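Local coordinates for GH18 chiitnase (Pseudoalteromonas aurantia, PDB 6K7Z), which probably hydrolyses internal glycosidic bonds of chitin, as a family 18 endochitinase with a TIM-barrel fold, at residues A[17-30]-A[259-272]. Sequence-based numbering, arbitrary orientation.
Sequences NASELPYDVVNLAF and NWQFSSDHNGDWIK
Two non-proline cis peptides, Ala29-Phe30 and Trp260-Gln261, flank the aromatic pair Phe30 and Trp260 near the ends of their barrel strands. Phe30 CZ lies 3.7 Å from Trp260 CH2, rim to rim, planes 17° apart. Such cis bonds are familiar in family 18 chitinases, where the last-strand tryptophan commonly floors the sugar site. At the other end, Asn259 ND2 donates to Tyr23 OH over 2.9 Å, with the hydroxyl close to the amide plane, and Asn259 OD1 is held by Thr6 of the intervening barrel strand 3-8. A water near the ring plane lies 2.6 Å from Tyr23 OH and donates to Asp265 OD2. Asp265 OD1 accepts a hydrogen bond from Trp270 N, and OD2 one from Ile271 N, which comes from above the carboxylate plane, tying the start of helix 269-277 to this network. Ile271 CG1, anti to its own nitrogen (chi1 -171°), lies over one face of Tyr23, 3.6 Å from the ring centroid in a CH-pi contact. Phe262 CE1 packs 3.6 Å from Ala18 CB, and Leu21 CD2 lies 3.6 Å from Lys272 CE. Amide and water thus fix where the Tyr23 hydroxyl sits, while Ile271 and, against CE2, Phe262 would probably resist ring rotation.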
ATOM      1  N   ASN A  17      14.461   5.344  12.789  1.00 12.65           N
ATOM      2  CA  ASN A  17      13.906   4.577  13.910  1.00 17.15           C
ATOM      3  C   ASN A  17      13.284   3.269  13.445  1.00 13.77           C
ATOM      4  O   ASN A  17      13.249   2.295  14.211  1.00 15.85           O
ATOM      5  CB  ASN A  17      12.859   5.395  14.685  1.00 14.92           C
ATOM      6  CG  ASN A  17      13.489   6.454  15.597  1.00 18.77           C
ATOM      7  OD1 ASN A  17      14.606   6.905  15.356  1.00 19.67           O
ATOM      8  ND2 ASN A  17      12.763   6.860  16.632  1.00 20.40           N
ATOM      9  N   ALA A  18      12.777   3.225  12.211  1.00 12.64           N
ATOM     10  CA  ALA A  18      12.125   2.014  11.729  1.00 11.96           C
ATOM     11  C   ALA A  18      13.106   0.857  11.601  1.00 12.56           C
ATOM     12  O   ALA A  18      12.701  -0.301  11.719  1.00 15.57           O
ATOM     13  CB  ALA A  18      11.436   2.276  10.388  1.00 13.62           C
ATOM     14  N   SER A  19      14.394   1.150  11.378  1.00 14.22           N
ATOM     15  CA  SER A  19      15.400   0.100  11.239  1.00 15.28           C
ATOM     16  C   SER A  19      15.564  -0.736  12.504  1.00 18.13           C
ATOM     17  O   SER A  19      16.082  -1.855  12.426  1.00 19.26           O
ATOM     18  CB  SER A  19      16.754   0.712  10.861  1.00 14.10           C
ATOM     19  OG  SER A  19      17.309   1.376  11.986  1.00 14.09           O
ATOM     20  N   GLU A  20      15.147  -0.227  13.664  1.00 14.91           N
ATOM     21  CA  GLU A  20      15.273  -0.966  14.912  1.00 16.82           C
ATOM     22  C   GLU A  20      13.941  -1.519  15.400  1.00 16.75           C
ATOM     23  O   GLU A  20      13.848  -1.965  16.544  1.00 14.97           O
ATOM     24  CB  GLU A  20      15.908  -0.085  15.989  1.00 20.13           C
ATOM     25  CG  GLU A  20      17.166   0.638  15.518  1.00 18.34           C
ATOM     26  CD  GLU A  20      18.354  -0.280  15.258  1.00 22.66           C
ATOM     27  OE1 GLU A  20      18.243  -1.509  15.444  1.00 23.31           O
ATOM     28  OE2 GLU A  20      19.418   0.249  14.853  1.00 24.80           O
ATOM     29  N   LEU A  21      12.917  -1.501  14.563  1.00 13.84           N
ATOM     30  CA  LEU A  21      11.590  -1.960  14.921  1.00 15.13           C
ATOM     31  C   LEU A  21      11.212  -3.167  14.072  1.00 13.88           C
ATOM     32  O   LEU A  21      11.839  -3.427  13.037  1.00 15.91           O
ATOM     33  CB  LEU A  21      10.576  -0.821  14.738  1.00 13.74           C
ATOM     34  CG  LEU A  21      10.790   0.222  15.834  1.00 13.20           C
ATOM     35  CD1 LEU A  21      10.044   1.503  15.481  1.00 14.40           C
ATOM     36  CD2 LEU A  21      10.325  -0.330  17.178  1.00 15.21           C
ATOM     37  N   PRO A  22      10.237  -3.935  14.489  1.00 15.50           N
ATOM     38  CA  PRO A  22       9.922  -5.188  13.776  1.00 14.49           C
ATOM     39  C   PRO A  22       9.029  -4.966  12.558  1.00 16.23           C
ATOM     40  O   PRO A  22       7.930  -5.533  12.443  1.00 19.99           O
ATOM     41  CB  PRO A  22       9.242  -6.022  14.870  1.00 17.27           C
ATOM     42  CG  PRO A  22       8.582  -5.018  15.739  1.00 14.29           C
ATOM     43  CD  PRO A  22       9.478  -3.813  15.750  1.00 13.10           C
ATOM     44  N   TYR A  23       9.496  -4.118  11.642  1.00 13.07           N
ATOM     45  CA  TYR A  23       8.871  -3.938  10.335  1.00 14.30           C
ATOM     46  C   TYR A  23       9.595  -4.764   9.288  1.00 14.71           C
ATOM     47  O   TYR A  23      10.820  -4.897   9.323  1.00 15.97           O
ATOM     48  CB  TYR A  23       8.881  -2.474   9.886  1.00 11.91           C
ATOM     49  CG  TYR A  23       7.850  -1.625  10.591  1.00 11.40           C
ATOM     50  CD1 TYR A  23       6.494  -1.825  10.364  1.00 12.03           C
ATOM     51  CD2 TYR A  23       8.238  -0.621  11.476  1.00 11.75           C
ATOM     52  CE1 TYR A  23       5.540  -1.062  11.014  1.00  9.56           C
ATOM     53  CE2 TYR A  23       7.298   0.155  12.127  1.00 10.55           C
ATOM     54  CZ  TYR A  23       5.952  -0.068  11.890  1.00 11.22           C
ATOM     55  OH  TYR A  23       5.023   0.713  12.544  1.00 12.76           O
ATOM     56  N   ASP A  24       8.833  -5.311   8.351  1.00 12.50           N
ATOM     57  CA  ASP A  24       9.436  -5.951   7.194  1.00 12.27           C
ATOM     58  C   ASP A  24       9.514  -5.031   5.991  1.00 14.32           C
ATOM     59  O   ASP A  24      10.465  -5.135   5.205  1.00 15.04           O
ATOM     60  CB  ASP A  24       8.654  -7.209   6.818  1.00 15.83           C
ATOM     61  CG  ASP A  24       8.666  -8.237   7.916  1.00 15.63           C
ATOM     62  OD1 ASP A  24       9.775  -8.604   8.366  1.00 19.71           O
ATOM     63  OD2 ASP A  24       7.574  -8.662   8.340  1.00 13.88           O
ATOM     64  N   VAL A  25       8.553  -4.123   5.844  1.00 12.13           N
ATOM     65  CA  VAL A  25       8.445  -3.275   4.661  1.00 10.18           C
ATOM     66  C   VAL A  25       8.071  -1.869   5.101  1.00 11.27           C
ATOM     67  O   VAL A  25       7.163  -1.686   5.919  1.00 10.87           O
ATOM     68  CB  VAL A  25       7.381  -3.805   3.679  1.00 12.82           C
ATOM     69  CG1 VAL A  25       7.337  -2.935   2.430  1.00 11.40           C
ATOM     70  CG2 VAL A  25       7.640  -5.257   3.319  1.00 15.65           C
ATOM     71  N   VAL A  26       8.743  -0.876   4.535  1.00  8.78           N
ATOM     72  CA  VAL A  26       8.389   0.519   4.740  1.00 10.61           C
ATOM     73  C   VAL A  26       8.049   1.110   3.383  1.00  9.24           C
ATOM     74  O   VAL A  26       8.867   1.051   2.455  1.00 13.20           O
ATOM     75  CB  VAL A  26       9.520   1.303   5.419  1.00 10.21           C
ATOM     76  CG1 VAL A  26       9.211   2.787   5.386  1.00 10.68           C
ATOM     77  CG2 VAL A  26       9.706   0.803   6.849  1.00 11.98           C
ATOM     78  N   ASN A  27       6.843   1.671   3.265  1.00 10.37           N
ATOM     79  CA  ASN A  27       6.395   2.348   2.056  1.00  9.17           C
ATOM     80  C   ASN A  27       6.618   3.844   2.224  1.00 11.33           C
ATOM     81  O   ASN A  27       5.979   4.470   3.069  1.00 11.21           O
ATOM     82  CB  ASN A  27       4.912   2.098   1.776  1.00  9.44           C
ATOM     83  CG  ASN A  27       4.577   0.632   1.592  1.00 10.78           C
ATOM     84  OD1 ASN A  27       5.398  -0.147   1.126  1.00 11.28           O
ATOM     85  ND2 ASN A  27       3.338   0.262   1.921  1.00  8.79           N
ATOM     86  N   LEU A  28       7.501   4.424   1.410  1.00 10.63           N
ATOM     87  CA  LEU A  28       7.692   5.867   1.448  1.00 11.11           C
ATOM     88  C   LEU A  28       6.566   6.533   0.668  1.00  9.97           C
ATOM     89  O   LEU A  28       6.347   6.224  -0.506  1.00 14.26           O
ATOM     90  CB  LEU A  28       9.062   6.249   0.887  1.00  9.40           C
ATOM     91  CG  LEU A  28      10.222   5.451   1.465  1.00  8.46           C
ATOM     92  CD1 LEU A  28      11.516   5.785   0.735  1.00 13.02           C
ATOM     93  CD2 LEU A  28      10.361   5.731   2.974  1.00 10.80           C
ATOM     94  N   ALA A  29       5.854   7.448   1.315  1.00 10.88           N
ATOM     95  CA  ALA A  29       4.701   8.118   0.713  1.00 11.56           C
ATOM     96  C   ALA A  29       4.932   9.633   0.580  1.00 11.07           C
ATOM     97  O   ALA A  29       5.194  10.280   1.585  1.00 13.83           O
ATOM     98  CB  ALA A  29       3.463   7.853   1.573  1.00 11.53           C
ATOM     99  N   PHE A  30       4.798  10.236  -0.605  1.00 14.45           N
ATOM    100  CA  PHE A  30       4.358   9.624  -1.852  1.00 11.81           C
ATOM    101  C   PHE A  30       5.162  10.143  -3.037  1.00 13.00           C
ATOM    102  O   PHE A  30       5.807  11.194  -2.986  1.00 12.66           O
ATOM    103  CB  PHE A  30       2.884   9.932  -2.156  1.00 11.77           C
ATOM    104  CG  PHE A  30       1.903   9.266  -1.243  1.00 12.28           C
ATOM    105  CD1 PHE A  30       1.605   7.926  -1.390  1.00 13.18           C
ATOM    106  CD2 PHE A  30       1.241   9.997  -0.269  1.00 14.29           C
ATOM    107  CE1 PHE A  30       0.673   7.307  -0.546  1.00 11.25           C
ATOM    108  CE2 PHE A  30       0.321   9.392   0.573  1.00 13.40           C
ATOM    109  CZ  PHE A  30       0.033   8.049   0.429  1.00 12.38           C
ATOM    110  N   ASN A 259       0.048  -0.503   8.618  1.00 10.38           N
ATOM    111  CA  ASN A 259      -0.520   0.628   9.339  1.00  9.86           C
ATOM    112  C   ASN A 259      -0.299   1.932   8.590  1.00 11.56           C
ATOM    113  O   ASN A 259       0.651   2.096   7.812  1.00 10.31           O
ATOM    114  CB  ASN A 259       0.015   0.752  10.788  1.00  9.61           C
ATOM    115  CG  ASN A 259       1.458   1.229  10.862  1.00  9.82           C
ATOM    116  OD1 ASN A 259       1.798   2.330  10.420  1.00  9.63           O
ATOM    117  ND2 ASN A 259       2.302   0.418  11.484  1.00 11.34           N
ATOM    118  N   TRP A 260      -1.228   2.845   8.822  1.00 10.03           N
ATOM    119  CA  TRP A 260      -1.066   4.251   8.485  1.00 10.85           C
ATOM    120  C   TRP A 260      -1.084   4.971   9.826  1.00 11.35           C
ATOM    121  O   TRP A 260      -2.096   4.892  10.525  1.00 10.26           O
ATOM    122  CB  TRP A 260      -2.202   4.752   7.575  1.00 10.96           C
ATOM    123  CG  TRP A 260      -2.033   6.192   7.197  1.00 12.80           C
ATOM    124  CD1 TRP A 260      -2.470   7.288   7.899  1.00 13.10           C
ATOM    125  CD2 TRP A 260      -1.321   6.697   6.064  1.00 12.10           C
ATOM    126  NE1 TRP A 260      -2.096   8.443   7.248  1.00 17.45           N
ATOM    127  CE2 TRP A 260      -1.388   8.108   6.119  1.00 14.16           C
ATOM    128  CE3 TRP A 260      -0.652   6.094   4.993  1.00 12.57           C
ATOM    129  CZ2 TRP A 260      -0.799   8.927   5.146  1.00 16.20           C
ATOM    130  CZ3 TRP A 260      -0.072   6.901   4.033  1.00 12.83           C
ATOM    131  CH2 TRP A 260      -0.144   8.305   4.114  1.00 14.82           C
ATOM    132  N   GLN A 261       0.005   5.607  10.240  1.00  9.89           N
ATOM    133  CA  GLN A 261       1.287   5.651   9.553  1.00 11.34           C
ATOM    134  C   GLN A 261       2.393   5.648  10.608  1.00  9.94           C
ATOM    135  O   GLN A 261       2.122   5.839  11.802  1.00 11.84           O
ATOM    136  CB  GLN A 261       1.396   6.899   8.665  1.00 11.43           C
ATOM    137  CG  GLN A 261       1.261   8.228   9.425  1.00 12.70           C
ATOM    138  CD  GLN A 261       1.617   9.430   8.561  1.00 15.40           C
ATOM    139  OE1 GLN A 261       2.698   9.482   7.968  1.00 14.90           O
ATOM    140  NE2 GLN A 261       0.702  10.394   8.474  1.00 16.22           N
ATOM    141  N   PHE A 262       3.636   5.474  10.147  1.00 10.17           N
ATOM    142  CA  PHE A 262       4.774   5.245  11.037  1.00 11.07           C
ATOM    143  C   PHE A 262       4.889   6.303  12.134  1.00 10.91           C
ATOM    144  O   PHE A 262       5.052   5.976  13.318  1.00 10.75           O
ATOM    145  CB  PHE A 262       6.057   5.192  10.202  1.00 11.79           C
ATOM    146  CG  PHE A 262       7.290   5.011  11.019  1.00 11.53           C
ATOM    147  CD1 PHE A 262       7.608   3.764  11.549  1.00 11.55           C
ATOM    148  CD2 PHE A 262       8.122   6.089  11.281  1.00 12.72           C
ATOM    149  CE1 PHE A 262       8.740   3.599  12.326  1.00 13.35           C
ATOM    150  CE2 PHE A 262       9.266   5.934  12.045  1.00 11.47           C
ATOM    151  CZ  PHE A 262       9.583   4.690  12.561  1.00 12.14           C
ATOM    152  N   SER A 263       4.833   7.579  11.763  1.00 10.37           N
ATOM    153  CA  SER A 263       5.160   8.621  12.738  1.00 11.00           C
ATOM    154  C   SER A 263       4.060   8.850  13.765  1.00 13.60           C
ATOM    155  O   SER A 263       4.211   9.720  14.634  1.00 15.28           O
ATOM    156  CB  SER A 263       5.474   9.930  12.019  1.00 13.65           C
ATOM    157  OG  SER A 263       6.802   9.902  11.524  1.00 12.72           O
ATOM    158  N   SER A 264       2.974   8.094  13.703  1.00 11.12           N
ATOM    159  CA  SER A 264       1.939   8.171  14.723  1.00 13.20           C
ATOM    160  C   SER A 264       2.162   7.197  15.873  1.00 13.98           C
ATOM    161  O   SER A 264       1.418   7.253  16.862  1.00 16.13           O
ATOM    162  CB  SER A 264       0.571   7.891  14.105  1.00 11.04           C
ATOM    163  OG  SER A 264       0.242   8.880  13.162  1.00 13.65           O
ATOM    164  N   ASP A 265       3.147   6.312  15.768  1.00 12.09           N
ATOM    165  CA  ASP A 265       3.344   5.217  16.720  1.00 11.99           C
ATOM    166  C   ASP A 265       4.471   5.575  17.681  1.00 15.67           C
ATOM    167  O   ASP A 265       5.651   5.417  17.363  1.00 20.33           O
ATOM    168  CB  ASP A 265       3.653   3.917  15.999  1.00 12.32           C
ATOM    169  CG  ASP A 265       3.940   2.790  16.956  1.00 14.77           C
ATOM    170  OD1 ASP A 265       3.572   2.918  18.156  1.00 13.27           O
ATOM    171  OD2 ASP A 265       4.516   1.776  16.516  1.00 12.17           O
ATOM    172  N   HIS A 266       4.108   6.002  18.855  1.00 16.40           N
ATOM    173  CA  HIS A 266       5.030   6.401  19.921  1.00 17.28           C
ATOM    174  C   HIS A 266       5.942   5.297  20.432  1.00 19.07           C
ATOM    175  O   HIS A 266       5.497   4.325  20.925  1.00 19.78           O
ATOM    176  CB  HIS A 266       4.204   6.934  21.089  1.00 25.13           C
ATOM    177  CG  HIS A 266       4.993   7.645  22.130  1.00 28.09           C
ATOM    178  ND1 HIS A 266       5.014   7.250  23.437  1.00 31.34           N
ATOM    179  CD2 HIS A 266       5.785   8.732  22.057  1.00 28.95           C
ATOM    180  CE1 HIS A 266       5.806   8.039  24.119  1.00 30.35           C
ATOM    181  NE2 HIS A 266       6.278   8.955  23.306  1.00 30.20           N
ATOM    182  N   ASN A 267       7.231   5.512  20.295  1.00 18.02           N
ATOM    183  CA  ASN A 267       8.245   4.549  20.730  1.00 21.31           C
ATOM    184  C   ASN A 267       8.094   3.189  20.067  1.00 16.04           C
ATOM    185  O   ASN A 267       8.657   2.205  20.538  1.00 14.81           O
ATOM    186  CB  ASN A 267       8.268   4.397  22.256  1.00 20.08           C
ATOM    187  CG  ASN A 267       8.861   5.608  22.944  1.00 22.16           C
ATOM    188  OD1 ASN A 267       8.404   6.016  24.021  1.00 25.50           O
ATOM    189  ND2 ASN A 267       9.876   6.200  22.323  1.00 18.08           N
ATOM    190  N   GLY A 268       7.376   3.119  18.955  1.00 14.37           N
ATOM    191  CA  GLY A 268       7.155   1.847  18.305  1.00 15.02           C
ATOM    192  C   GLY A 268       6.325   0.870  19.102  1.00 14.07           C
ATOM    193  O   GLY A 268       6.343  -0.328  18.803  1.00 12.19           O
ATOM    194  N   ASP A 269       5.601   1.342  20.117  1.00 12.44           N
ATOM    195  CA  ASP A 269       4.848   0.421  20.968  1.00 14.69           C
ATOM    196  C   ASP A 269       3.785  -0.339  20.182  1.00 11.06           C
ATOM    197  O   ASP A 269       3.551  -1.525  20.440  1.00 12.54           O
ATOM    198  CB  ASP A 269       4.194   1.173  22.125  1.00 13.93           C
ATOM    199  CG  ASP A 269       5.195   1.697  23.109  1.00 15.09           C
ATOM    200  OD1 ASP A 269       6.333   1.170  23.150  1.00 15.91           O
ATOM    201  OD2 ASP A 269       4.840   2.638  23.839  1.00 14.66           O
ATOM    202  N   TRP A 270       3.109   0.333  19.250  1.00 10.37           N
ATOM    203  CA  TRP A 270       2.049  -0.322  18.478  1.00 10.69           C
ATOM    204  C   TRP A 270       2.610  -1.475  17.656  1.00 11.92           C
ATOM    205  O   TRP A 270       2.094  -2.602  17.707  1.00 11.36           O
ATOM    206  CB  TRP A 270       1.359   0.707  17.573  1.00 11.60           C
ATOM    207  CG  TRP A 270       0.072   0.286  16.869  1.00 11.03           C
ATOM    208  CD1 TRP A 270      -1.198   0.590  17.258  1.00 11.22           C
ATOM    209  CD2 TRP A 270      -0.053  -0.433  15.630  1.00  9.95           C
ATOM    210  NE1 TRP A 270      -2.107   0.089  16.359  1.00 14.06           N
ATOM    211  CE2 TRP A 270      -1.434  -0.543  15.350  1.00 10.36           C
ATOM    212  CE3 TRP A 270       0.860  -0.998  14.737  1.00 10.06           C
ATOM    213  CZ2 TRP A 270      -1.918  -1.207  14.235  1.00  9.21           C
ATOM    214  CZ3 TRP A 270       0.381  -1.659  13.624  1.00 10.43           C
ATOM    215  CH2 TRP A 270      -0.996  -1.754  13.375  1.00 10.03           C
ATOM    216  N   ILE A 271       3.687  -1.222  16.906  1.00 10.10           N
ATOM    217  CA  ILE A 271       4.213  -2.286  16.054  1.00  8.76           C
ATOM    218  C   ILE A 271       4.812  -3.398  16.896  1.00 10.40           C
ATOM    219  O   ILE A 271       4.717  -4.574  16.534  1.00 11.29           O
ATOM    220  CB  ILE A 271       5.219  -1.734  15.021  1.00  8.74           C
ATOM    221  CG1 ILE A 271       5.587  -2.823  14.011  1.00 11.11           C
ATOM    222  CG2 ILE A 271       6.492  -1.196  15.685  1.00 10.09           C
ATOM    223  CD1 ILE A 271       4.402  -3.417  13.296  1.00 12.70           C
ATOM    224  N   LYS A 272       5.394  -3.072  18.053  1.00 11.08           N
ATOM    225  CA  LYS A 272       5.913  -4.132  18.912  1.00 11.78           C
ATOM    226  C   LYS A 272       4.794  -5.062  19.387  1.00 13.59           C
ATOM    227  O   LYS A 272       4.935  -6.289  19.332  1.00 15.08           O
ATOM    228  CB  LYS A 272       6.662  -3.527  20.093  1.00 13.01           C
ATOM    229  CG  LYS A 272       8.029  -2.934  19.728  1.00 14.31           C
ATOM    230  CD  LYS A 272       8.645  -2.275  20.978  1.00 17.53           C
ATOM    231  CE  LYS A 272       9.726  -1.305  20.606  1.00 19.06           C
ATOM    232  NZ  LYS A 272      10.334  -0.646  21.806  1.00 22.79           N
TER
HETATM  233  O   HOH W   1       6.094   2.082  14.521  1.00 12.28           O